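Local coordinates for protein 223aa long hypothetical arylmalonate decarboxylase (Sulfolobus tokodaii, PDB 2DGD) that is of unconfirmed function but probably acts as an arylmalonate decarboxylase-like lyase of the aspartate/glutamate racemase clan, assembled as an octamer, at residues A[116-121]-A[143-148]; A[148-153]-A[179-184]. All blocks are in the same frame, centred on the assembly; numbering follows the deposited sequence.

Contact 1 of 2, residues A[116-121]-A[143-148]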
loop_
_atom_site.group_PDB
_atom_site.type_symbol
_atom_site.label_atom_id
_atom_site.label_comp_id
_atom_site.label_asym_id
_atom_site.label_seq_id
_atom_site.Cartn_x
_atom_site.Cartn_y
_atom_site.Cartn_z
ATOM N N PRO A 116 23.025 -15.220 -26.661
ATOM C CA PRO A 116 23.940 -14.097 -26.469
ATOM C C PRO A 116 25.222 -14.326 -27.277
ATOM O O PRO A 116 26.099 -13.468 -27.324
ATOM C CB PRO A 116 24.188 -14.135 -24.970
ATOM C CG PRO A 116 24.279 -15.599 -24.713
ATOM C CD PRO A 116 23.147 -16.188 -25.554
ATOM N N TYR A 117 25.299 -15.487 -27.923
ATOM C CA TYR A 117 26.466 -15.901 -28.704
ATOM C C TYR A 117 26.645 -15.256 -30.073
ATOM O O TYR A 117 25.825 -14.461 -30.524
ATOM C CB TYR A 117 26.439 -17.414 -28.912
ATOM C CG TYR A 117 25.986 -18.201 -27.713
ATOM C CD1 TYR A 117 26.642 -18.089 -26.492
ATOM C CD2 TYR A 117 24.906 -19.074 -27.804
ATOM C CE1 TYR A 117 26.237 -18.830 -25.388
ATOM C CE2 TYR A 117 24.490 -19.820 -26.713
ATOM C CZ TYR A 117 25.158 -19.697 -25.507
ATOM O OH TYR A 117 24.759 -20.460 -24.433
ATOM N N ILE A 118 27.729 -15.654 -30.735
ATOM C CA ILE A 118 28.060 -15.167 -32.065
ATOM C C ILE A 118 27.604 -16.187 -33.102
ATOM O O ILE A 118 27.531 -17.377 -32.812
ATOM C CB ILE A 118 29.580 -14.943 -32.210
ATOM C CG1 ILE A 118 30.330 -16.208 -31.790
ATOM C CG2 ILE A 118 30.022 -13.753 -31.374
ATOM C CD1 ILE A 118 31.830 -16.094 -31.925
ATOM N N LYS A 119 27.315 -15.706 -34.308
ATOM C CA LYS A 119 26.825 -16.525 -35.423
ATOM C C LYS A 119 27.054 -18.030 -35.360
ATOM O O LYS A 119 26.098 -18.808 -35.336
ATOM C CB LYS A 119 27.376 -16.000 -36.761
ATOM C CG LYS A 119 26.698 -14.727 -37.271
ATOM C CD LYS A 119 27.002 -14.476 -38.753
ATOM C CE LYS A 119 26.255 -13.240 -39.279
ATOM N NZ LYS A 119 26.447 -12.983 -40.748
ATOM N N GLU A 120 28.319 -18.430 -35.348
ATOM C CA GLU A 120 28.700 -19.836 -35.321
ATOM C C GLU A 120 28.010 -20.602 -34.209
ATOM O O GLU A 120 27.262 -21.538 -34.461
ATOM C CB GLU A 120 30.218 -19.957 -35.165
ATOM C CG GLU A 120 31.028 -19.165 -36.207
ATOM C CD GLU A 120 30.630 -17.681 -36.293
ATOM O OE1 GLU A 120 30.650 -16.991 -35.246
ATOM O OE2 GLU A 120 30.295 -17.207 -37.408
ATOM N N ARG A 121 28.250 -20.198 -32.971
ATOM C CA ARG A 121 27.649 -20.888 -31.845
ATOM C C ARG A 121 26.118 -20.832 -31.844
ATOM O O ARG A 121 25.466 -21.802 -31.459
ATOM C CB ARG A 121 28.207 -20.337 -30.535
ATOM C CG ARG A 121 28.056 -21.305 -29.386
ATOM C CD ARG A 121 28.703 -20.777 -28.130
ATOM N NE ARG A 121 28.412 -21.645 -26.993
ATOM C CZ ARG A 121 28.776 -21.380 -25.742
ATOM N NH1 ARG A 121 28.469 -22.227 -24.764
ATOM N NH2 ARG A 121 29.447 -20.265 -25.472
ATOM N N GLY A 143 25.944 -11.835 -30.108
ATOM C CA GLY A 143 27.315 -11.873 -30.584
ATOM C C GLY A 143 28.356 -11.552 -29.537
ATOM O O GLY A 143 29.256 -10.753 -29.791
ATOM N N LYS A 144 28.239 -12.157 -28.357
ATOM C CA LYS A 144 29.203 -11.929 -27.281
ATOM C C LYS A 144 29.989 -13.205 -27.053
ATOM O O LYS A 144 29.579 -14.281 -27.492
ATOM C CB LYS A 144 28.498 -11.512 -25.985
ATOM C CG LYS A 144 27.883 -10.129 -26.037
ATOM C CD LYS A 144 27.331 -9.705 -24.688
ATOM C CE LYS A 144 26.744 -8.300 -24.750
ATOM N NZ LYS A 144 26.206 -7.857 -23.430
ATOM N N ILE A 145 31.120 -13.085 -26.365
ATOM C CA ILE A 145 31.971 -14.237 -26.107
ATOM C C ILE A 145 32.249 -14.465 -24.627
ATOM O O ILE A 145 32.096 -15.577 -24.128
ATOM C CB ILE A 145 33.312 -14.085 -26.835
ATOM C CG1 ILE A 145 33.073 -13.914 -28.333
ATOM C CG2 ILE A 145 34.182 -15.295 -26.577
ATOM C CD1 ILE A 145 34.325 -13.568 -29.107
ATOM N N ARG A 146 32.664 -13.411 -23.936
ATOM C CA ARG A 146 32.981 -13.490 -22.518
ATOM C C ARG A 146 31.732 -13.522 -21.645
ATOM O O ARG A 146 30.815 -12.722 -21.819
ATOM C CB ARG A 146 33.876 -12.307 -22.119
ATOM C CG ARG A 146 35.271 -12.378 -22.707
ATOM C CD ARG A 146 36.010 -11.054 -22.628
ATOM N NE ARG A 146 36.243 -10.589 -21.263
ATOM C CZ ARG A 146 35.511 -9.664 -20.650
ATOM N NH1 ARG A 146 35.807 -9.304 -19.415
ATOM N NH2 ARG A 146 34.482 -9.101 -21.269
ATOM N N GLY A 147 31.712 -14.455 -20.697
ATOM C CA GLY A 147 30.578 -14.597 -19.804
ATOM C C GLY A 147 30.230 -13.352 -19.012
ATOM O O GLY A 147 29.055 -13.047 -18.826
ATOM N N ILE A 148 31.238 -12.628 -18.537
ATOM C CA ILE A 148 30.974 -11.422 -17.767
ATOM C C ILE A 148 30.258 -10.401 -18.655
ATOM O O ILE A 148 29.361 -9.689 -18.208
ATOM C CB ILE A 148 32.283 -10.820 -17.212
ATOM C CG1 ILE A 148 31.991 -10.091 -15.914
ATOM C CG2 ILE A 148 32.894 -9.864 -18.190
ATOM C CD1 ILE A 148 31.580 -11.026 -14.805
#
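P116 and Y117 each offer a backbone carbonyl to the segment 143-148, and two successive amides take them up. K144 N donates to P116 O at 2.7 Å, lying in the plane of that carbonyl with an N-H...O angle of 156°. G143 N donates to Y117 O over the same 2.7 Å, but from above the carbonyl, 57° out of its plane. The nearest CA atoms across the contact are those of I118 and G143, 3.7 Å apart. G143 has a positive phi, which favours glycine. The two segments follow the neighbouring parallel strands 110-115 and 135-141, which helix 119-130 links in a beta-alpha-beta crossover, so the bonds tie the loops behind both strands to each other. R146 then occupies the N-cap position of helix 147-151. Among the side chains, I118 lays its CG2 branch against the backbone of 143-148, 3.3 Å from G143 C, and the same methyl approaches I145 CG1 at 4.3 Å. Its CG1 sits between the backbone N and the carbonyl carbon (chi1 52°), which places CG2 beside the backbone N. K144 CB lies 3.4 Å from P116 O; beyond CG the chain runs out extended, away from 116-121, and NZ bonds to T153 OG1 and D149 O. CB of Y117 points away from 143-148, and its ring is flanked within its own segment: P116 CD stands 3.8 Å above the centre of one ring face, and R121 CD 3.7 Å above the other, offset toward the rim.

Contact 2 of 2, residues A[148-153]-A[179-184]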
loop_
_atom_site.group_PDB
_atom_site.type_symbol
_atom_site.label_atom_id
_atom_site.label_comp_id
_atom_site.label_asym_id
_atom_site.label_seq_id
_atom_site.Cartn_x
_atom_site.Cartn_y
_atom_site.Cartn_z
ATOM N N ILE A 148 31.238 -12.628 -18.537
ATOM C CA ILE A 148 30.974 -11.422 -17.767
ATOM C C ILE A 148 30.258 -10.401 -18.655
ATOM O O ILE A 148 29.361 -9.689 -18.208
ATOM C CB ILE A 148 32.283 -10.820 -17.212
ATOM C CG1 ILE A 148 31.991 -10.091 -15.914
ATOM C CG2 ILE A 148 32.894 -9.864 -18.190
ATOM C CD1 ILE A 148 31.580 -11.026 -14.805
ATOM N N ASP A 149 30.653 -10.355 -19.922
ATOM C CA ASP A 149 30.052 -9.442 -20.880
ATOM C C ASP A 149 28.598 -9.863 -21.075
ATOM O O ASP A 149 27.693 -9.027 -21.098
ATOM C CB ASP A 149 30.806 -9.509 -22.211
ATOM C CG ASP A 149 30.236 -8.567 -23.258
ATOM O OD1 ASP A 149 30.547 -8.748 -24.455
ATOM O OD2 ASP A 149 29.483 -7.644 -22.888
ATOM N N ILE A 150 28.382 -11.166 -21.213
ATOM C CA ILE A 150 27.041 -11.696 -21.391
ATOM C C ILE A 150 26.174 -11.333 -20.195
ATOM O O ILE A 150 25.043 -10.877 -20.361
ATOM C CB ILE A 150 27.079 -13.226 -21.552
ATOM C CG1 ILE A 150 27.846 -13.577 -22.833
ATOM C CG2 ILE A 150 25.669 -13.794 -21.589
ATOM C CD1 ILE A 150 28.015 -15.046 -23.070
ATOM N N SER A 151 26.716 -11.523 -18.996
ATOM C CA SER A 151 26.002 -11.220 -17.759
ATOM C C SER A 151 25.599 -9.755 -17.675
ATOM O O SER A 151 24.549 -9.420 -17.117
ATOM C CB SER A 151 26.869 -11.561 -16.545
ATOM O OG SER A 151 27.136 -12.948 -16.461
ATOM N N ASN A 152 26.435 -8.881 -18.224
ATOM C CA ASN A 152 26.151 -7.456 -18.185
ATOM C C ASN A 152 25.022 -6.999 -19.103
ATOM O O ASN A 152 24.665 -5.828 -19.094
ATOM C CB ASN A 152 27.414 -6.665 -18.518
ATOM C CG ASN A 152 28.500 -6.853 -17.489
ATOM O OD1 ASN A 152 28.219 -6.967 -16.312
ATOM N ND2 ASN A 152 29.746 -6.870 -17.928
ATOM N N THR A 153 24.453 -7.908 -19.886
ATOM C CA THR A 153 23.391 -7.531 -20.809
ATOM C C THR A 153 22.154 -6.966 -20.118
ATOM O O THR A 153 21.536 -7.623 -19.272
ATOM C CB THR A 153 22.973 -8.718 -21.672
ATOM O OG1 THR A 153 24.138 -9.303 -22.265
ATOM C CG2 THR A 153 22.009 -8.260 -22.771
ATOM N N CYS A 179 21.410 -19.668 -22.474
ATOM C CA CYS A 179 22.478 -19.265 -21.553
ATOM C C CYS A 179 22.009 -18.744 -20.198
ATOM O O CYS A 179 21.190 -17.824 -20.110
ATOM C CB CYS A 179 23.422 -18.234 -22.192
ATOM S SG CYS A 179 25.111 -18.303 -21.496
ATOM N N THR A 180 22.556 -19.344 -19.143
ATOM C CA THR A 180 22.214 -18.982 -17.780
ATOM C C THR A 180 22.953 -17.751 -17.297
ATOM O O THR A 180 22.683 -17.266 -16.201
ATOM C CB THR A 180 22.515 -20.129 -16.808
ATOM O OG1 THR A 180 23.917 -20.421 -16.835
ATOM C CG2 THR A 180 21.726 -21.364 -17.184
ATOM N N ALA A 181 23.883 -17.243 -18.103
ATOM C CA ALA A 181 24.638 -16.041 -17.721
ATOM C C ALA A 181 23.774 -14.781 -17.882
ATOM O O ALA A 181 24.035 -13.752 -17.262
ATOM C CB ALA A 181 25.893 -15.917 -18.554
ATOM N N LEU A 182 22.748 -14.870 -18.723
ATOM C CA LEU A 182 21.842 -13.755 -18.936
ATOM C C LEU A 182 20.836 -13.673 -17.796
ATOM O O LEU A 182 20.260 -14.683 -17.390
ATOM C CB LEU A 182 21.074 -13.937 -20.244
ATOM C CG LEU A 182 21.779 -13.683 -21.578
ATOM C CD1 LEU A 182 20.833 -14.049 -22.718
ATOM C CD2 LEU A 182 22.206 -12.221 -21.683
ATOM N N SER A 183 20.636 -12.476 -17.264
ATOM C CA SER A 183 19.653 -12.282 -16.211
ATOM C C SER A 183 18.363 -11.962 -16.960
ATOM O O SER A 183 18.175 -10.839 -17.454
ATOM C CB SER A 183 20.045 -11.115 -15.327
ATOM O OG SER A 183 19.019 -10.849 -14.396
ATOM N N THR A 184 17.485 -12.954 -17.053
ATOM C CA THR A 184 16.243 -12.810 -17.795
ATOM C C THR A 184 14.981 -12.621 -16.970
ATOM O O THR A 184 13.893 -12.539 -17.520
ATOM C CB THR A 184 16.048 -14.028 -18.703
ATOM O OG1 THR A 184 16.217 -15.222 -17.928
ATOM C CG2 THR A 184 17.071 -14.022 -19.822
HETATM O O HOH W 1 21.957 -10.278 -18.370
#
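L182 CD2 lies over one face of the I150 carbonyl, 3.4 Å from I150 O, while T153 OG1 and T153 N donate to that oxygen from the opposite face, OG1 at 2.6 Å and tilted 26° from the plane. The second carbonyl involved belongs to A181: S151 CA directs a CA-H...O contact at A181 O, 3.2 Å away. Helix 147-151 ends here against the loop that leaves strand 174-177 of the four-stranded parallel sheet; in this clan, loops at the C-terminal ends of such strands line the cleft between two alpha/beta domains. I150 and L182 cross at about a right angle. I150 CG2, anti to the backbone N, reaches A181 CB at 3.7 Å and also touches L182 CD2, so one methyl spans two residues of the loop. L182 CD2 also rests against T153 OG1 and CB, and I158 of helix 155-163 packs on both L182 and T153. An alanine in place of T153 would probably leave I150 O with the backbone N as its one remaining donor of the pair, deprive K144 NZ of its hydroxyl partner and thin the packing around L182 CD2. S151 OG, anti to the carbonyl carbon, lies beside A181 O and CB, but its hydrogen bonds are to A17 N and G147 O. A water joins the two backbones, donating to S151 O at 3.0 Å and to T153 O at 2.8 Å. The same water accepts from S183 N at 2.8 Å.

Contact 1 closes before contact 2 opens along the chain, and their centres lie about 10 Å apart on the same side of the chain's centre. Both use helix 147-151 and share I148, which packs on V66 of the second subunit. The helix thus connects the loops following strands 110-115, 135-141 and 174-177, three adjacent members of the four-stranded parallel sheet. Direct bridges exist as well: K144 NZ forms a salt bridge with D149 OD2 at 3.3 Å, P116 CB packs 3.7 Å from I150 CG2, and Y117 OH lies 3.4 Å from C179 CB. Together they make one continuous region, from partly buried loops near the surface to a buried interior.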